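CigR Protein (Salmonella enterica subsp. enterica serovar Typhimurium, PDB 4EW5) is a putative inner membrane protein whose molecular function is not established, represented here by its C-terminal domain. Local coordinates at residues Y72-V77 and V91-N96; K41-A44 and P48-P51. All coordinates share one frame; numbering follows the deposited sequence.

Overall arrangement
After helix 11-26 the chain enters a long irregular loop. Interaction 2 closes a short loop within it, bringing 48-51 back against 41-44 before the chain reaches strand 56-57. The chain then runs through helix 60-63 into strands 72-77, 80-85 and 91-95 of an antiparallel sheet. Interaction 1 joins the first and last of these three, spanning the strand between them. The two contacts therefore follow in series, neither nested nor crossed. Their centres lie about 10 Å apart, and they meet through V77, V91 and I94, which pack against L43, A44 and L49. Interaction 1 uses the sheet face that meets the second subunit, and the proline-rich loop lies on the other.

Interaction 1 (Y72-V77 and V91-N96); sequences YEWKIV and VTAIIN
One face of the antiparallel sheet brings Y72 and W74 of strand 72-77 to T92, A93 and I95 of strand 91-95. The two strands are not neighbours: 80-85 runs between them, and no hydrogen bond joins them directly. They share a common direction, twisted by 41°, with their axes 8.9 Å apart. The Y72 and T92 side chains cross at about a right angle, and T92 OG1 comes to the ring edge near its plane, 3.5 Å from Y72 CE2. The threonine methyl adds a contact of 3.9 Å between T92 CG2 and Y72 CE2. With OG1 beside its own backbone N (chi1 -58°), T92 also hydrogen-bonds to the carbonyl of V90.

A classic beta bulge, in which T92 and A93 both face L83 of the middle strand, sends two consecutive side chains toward 72-77. The six-membered ring of the W74 indole reaches A93 of the bulge, W74 CH2 to A93 CB 4.4 Å, and I95 beyond it, W74 CH2 to I95 CD1 4.2 Å. Both methyls approach the ring obliquely. The far side of the indole is tied down by a hydrogen bond from W74 NE1 to the carbonyl of P67. At the backbone, W74 N donates to E73 OE1 at 2.8 Å, on the anti lone pair of the carboxylate. P8 of the second subunit packs on Y72 and T92, and V11 of that subunit on W74 and A93, so this face of the sheet is part of the subunit interface. Although 81-99 is predicted to form a transmembrane helix, 91-95 is a strand here.

Interaction 2 (K41-A44 and P48-P51); sequences KNLA and PLPP
A single water links the two arms of the loop: it accepts from A44 N at 3.0 Å and lies 3.0 Å from P48 O, to which it can donate, although it has more acceptors within reach than protons to give. No direct hydrogen bond joins 41-44 to 48-51; the water bridges their backbones. The second arm is a short proline-rich run in the left-handed polyproline II conformation, with phi/psi values such as -59/153° at P50. With its backbone extended in this way, the run presents the CD atom of P50 and the CD1 methyl of L49 to L43.

The apolar contact rests on one branch of L43. Its methyl CD2 touches two partners at once, lying 3.9 Å from L49 CD1 and 3.8 Å from P50 CD. The two leucines lie side by side and point the same way, whereas the proline ring crosses the L43 side chain at about a right angle. L49 sets out away from 41-44, but its chain bends back: CG is anti to the backbone N (chi1 -164°), and the next torsion swings CD1 round to L43.

Both leucines run down onto the sheet, so the loop is fastened over the strands rather than only folded on itself. L43 rests on V82 and L49 on I84, both of strand 80-85, and L49 also pairs through its backbone with A89. In the first arm, N42 ND2 hydrogen-bonds to the carbonyl of G38. Two further packing contacts reach the strands of interaction 1: L43 CB lies 3.8 Å from I94 CD1, and L49 CD1 lies 3.8 Å from V77 CG1.

Interaction 1 (Y72-V77 and V91-N96)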
# COMPACT_ATOMS: atom_id res chain seq x y z
N TYR A 72 12.45 -5.71 -12.76
CA TYR A 72 11.97 -4.28 -12.53
C TYR A 72 12.81 -3.70 -11.39
O TYR A 72 13.33 -4.47 -10.56
CB TYR A 72 10.52 -4.29 -12.05
CG TYR A 72 9.53 -4.89 -13.05
CD1 TYR A 72 9.42 -6.26 -13.21
CD2 TYR A 72 8.77 -4.06 -13.92
CE1 TYR A 72 8.63 -6.82 -14.21
CE2 TYR A 72 7.92 -4.61 -14.88
CZ TYR A 72 7.88 -5.99 -15.01
OH TYR A 72 7.04 -6.54 -15.91
N GLU A 73 12.87 -2.38 -11.30
CA GLU A 73 13.59 -1.74 -10.21
C GLU A 73 12.94 -0.44 -9.85
O GLU A 73 12.41 0.28 -10.71
CB GLU A 73 15.01 -1.49 -10.59
CG GLU A 73 15.94 -1.02 -9.49
CD GLU A 73 15.93 -1.88 -8.24
OE1 GLU A 73 14.91 -1.83 -7.54
OE2 GLU A 73 16.97 -2.57 -7.95
N TRP A 74 12.98 -0.12 -8.56
CA TRP A 74 12.43 1.11 -8.03
C TRP A 74 13.47 2.23 -8.28
O TRP A 74 14.69 2.00 -8.10
CB TRP A 74 12.19 0.97 -6.55
CG TRP A 74 11.00 0.12 -6.23
CD1 TRP A 74 10.98 -1.19 -5.79
CD2 TRP A 74 9.61 0.51 -6.37
NE1 TRP A 74 9.71 -1.62 -5.59
CE2 TRP A 74 8.82 -0.63 -5.91
CE3 TRP A 74 8.96 1.68 -6.74
CZ2 TRP A 74 7.46 -0.61 -5.88
CZ3 TRP A 74 7.58 1.68 -6.68
CH2 TRP A 74 6.86 0.57 -6.25
N LYS A 75 13.00 3.39 -8.73
CA LYS A 75 13.86 4.53 -9.03
C LYS A 75 13.27 5.80 -8.44
O LYS A 75 12.04 5.90 -8.24
CB LYS A 75 14.02 4.69 -10.53
CG LYS A 75 14.68 3.52 -11.17
CD LYS A 75 16.20 3.61 -10.94
CE LYS A 75 16.93 2.33 -11.28
NZ LYS A 75 18.28 2.38 -10.70
N ILE A 76 14.14 6.80 -8.24
CA ILE A 76 13.70 8.14 -7.92
C ILE A 76 13.64 8.93 -9.25
O ILE A 76 14.65 9.09 -9.94
CB ILE A 76 14.68 8.83 -6.99
CG1 ILE A 76 15.01 7.93 -5.73
CG2 ILE A 76 14.16 10.22 -6.53
CD1 ILE A 76 16.03 8.62 -4.79
N VAL A 77 12.47 9.47 -9.54
CA VAL A 77 12.19 10.23 -10.78
C VAL A 77 11.57 11.53 -10.33
O VAL A 77 10.49 11.51 -9.77
CB VAL A 77 11.23 9.44 -11.67
CG1 VAL A 77 10.87 10.24 -12.92
CG2 VAL A 77 11.88 8.14 -12.04
N VAL A 91 7.30 2.36 -17.36
CA VAL A 91 6.82 2.78 -16.07
C VAL A 91 5.71 1.82 -15.66
O VAL A 91 4.72 1.63 -16.37
CB VAL A 91 6.42 4.24 -16.06
CG1 VAL A 91 5.69 4.59 -14.77
CG2 VAL A 91 7.65 5.14 -16.28
N THR A 92 5.86 1.29 -14.46
CA THR A 92 5.03 0.20 -13.99
C THR A 92 4.17 0.55 -12.76
O THR A 92 3.06 0.01 -12.55
CB THR A 92 5.94 -1.05 -13.74
OG1 THR A 92 6.59 -1.34 -14.99
CG2 THR A 92 5.16 -2.29 -13.31
N ALA A 93 4.65 1.44 -11.91
CA ALA A 93 3.90 1.94 -10.77
C ALA A 93 4.52 3.22 -10.43
O ALA A 93 5.73 3.36 -10.64
CB ALA A 93 3.97 0.99 -9.56
N ILE A 94 3.69 4.16 -9.97
CA ILE A 94 4.11 5.47 -9.67
C ILE A 94 3.51 5.81 -8.28
O ILE A 94 2.31 5.71 -8.06
CB ILE A 94 3.56 6.52 -10.66
CG1 ILE A 94 4.00 6.20 -12.10
CG2 ILE A 94 3.97 7.95 -10.28
CD1 ILE A 94 3.10 6.91 -13.11
N ILE A 95 4.35 6.24 -7.37
CA ILE A 95 3.90 6.81 -6.08
C ILE A 95 4.44 8.19 -5.98
O ILE A 95 5.64 8.43 -5.78
CB ILE A 95 4.42 5.93 -4.93
CG1 ILE A 95 3.99 4.49 -5.20
CG2 ILE A 95 3.95 6.42 -3.58
CD1 ILE A 95 4.64 3.48 -4.29
N ASN A 96 3.58 9.17 -6.14
CA ASN A 96 4.02 10.55 -6.21
C ASN A 96 4.37 11.24 -4.88
O ASN A 96 3.80 10.94 -3.83
CB ASN A 96 2.94 11.38 -6.94
CG ASN A 96 2.86 11.06 -8.44
OD1 ASN A 96 1.80 10.84 -8.95
ND2 ASN A 96 3.99 11.01 -9.11

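Interaction 2 (K41-A44 and P48-P51)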
# COMPACT_ATOMS: atom_id res chain seq x y z
N LYS A 41 3.50 15.94 -13.91
CA LYS A 41 2.42 15.03 -13.46
C LYS A 41 2.07 13.99 -14.56
O LYS A 41 1.01 13.35 -14.52
CB LYS A 41 1.20 15.86 -13.02
CG LYS A 41 1.29 16.44 -11.59
CD LYS A 41 1.36 17.98 -11.49
CE LYS A 41 0.10 18.67 -12.01
NZ LYS A 41 0.04 20.15 -11.71
N ASN A 42 2.98 13.77 -15.52
CA ASN A 42 2.60 13.17 -16.79
C ASN A 42 3.33 11.89 -17.11
O ASN A 42 3.38 11.47 -18.29
CB ASN A 42 2.79 14.19 -17.92
CG ASN A 42 1.88 15.36 -17.74
OD1 ASN A 42 0.71 15.17 -17.46
ND2 ASN A 42 2.41 16.58 -17.84
N LEU A 43 3.88 11.24 -16.10
CA LEU A 43 4.41 9.89 -16.33
C LEU A 43 3.24 8.99 -16.67
O LEU A 43 2.11 9.21 -16.21
CB LEU A 43 5.17 9.40 -15.10
CG LEU A 43 6.36 10.26 -14.72
CD1 LEU A 43 7.08 9.60 -13.56
CD2 LEU A 43 7.35 10.52 -15.87
N ALA A 44 3.44 8.04 -17.56
CA ALA A 44 2.33 7.16 -17.92
C ALA A 44 2.66 5.69 -17.65
O ALA A 44 3.69 5.21 -18.17
CB ALA A 44 2.07 7.38 -19.38
N PRO A 48 7.43 4.01 -21.56
CA PRO A 48 8.78 4.24 -21.01
C PRO A 48 8.87 5.62 -20.37
O PRO A 48 8.11 6.51 -20.69
CB PRO A 48 9.68 4.23 -22.22
CG PRO A 48 8.81 4.05 -23.40
CD PRO A 48 7.42 3.80 -23.02
N LEU A 49 9.78 5.76 -19.43
CA LEU A 49 10.10 7.04 -18.88
C LEU A 49 10.53 7.95 -20.04
O LEU A 49 11.26 7.47 -20.94
CB LEU A 49 11.28 6.83 -17.91
CG LEU A 49 11.57 7.93 -16.94
CD1 LEU A 49 10.39 8.07 -15.94
CD2 LEU A 49 12.86 7.54 -16.23
N PRO A 50 10.07 9.21 -20.09
CA PRO A 50 10.44 10.04 -21.25
C PRO A 50 11.94 10.19 -21.41
O PRO A 50 12.66 10.14 -20.40
CB PRO A 50 9.89 11.38 -20.90
CG PRO A 50 8.72 11.11 -19.99
CD PRO A 50 9.13 9.90 -19.21
N PRO A 51 12.40 10.42 -22.64
CA PRO A 51 13.86 10.48 -22.86
C PRO A 51 14.46 11.72 -22.15
O PRO A 51 13.84 12.78 -22.08
CB PRO A 51 13.99 10.61 -24.39
CG PRO A 51 12.67 10.08 -24.94
CD PRO A 51 11.64 10.44 -23.91
O HOH W 1 5.98 6.96 -18.66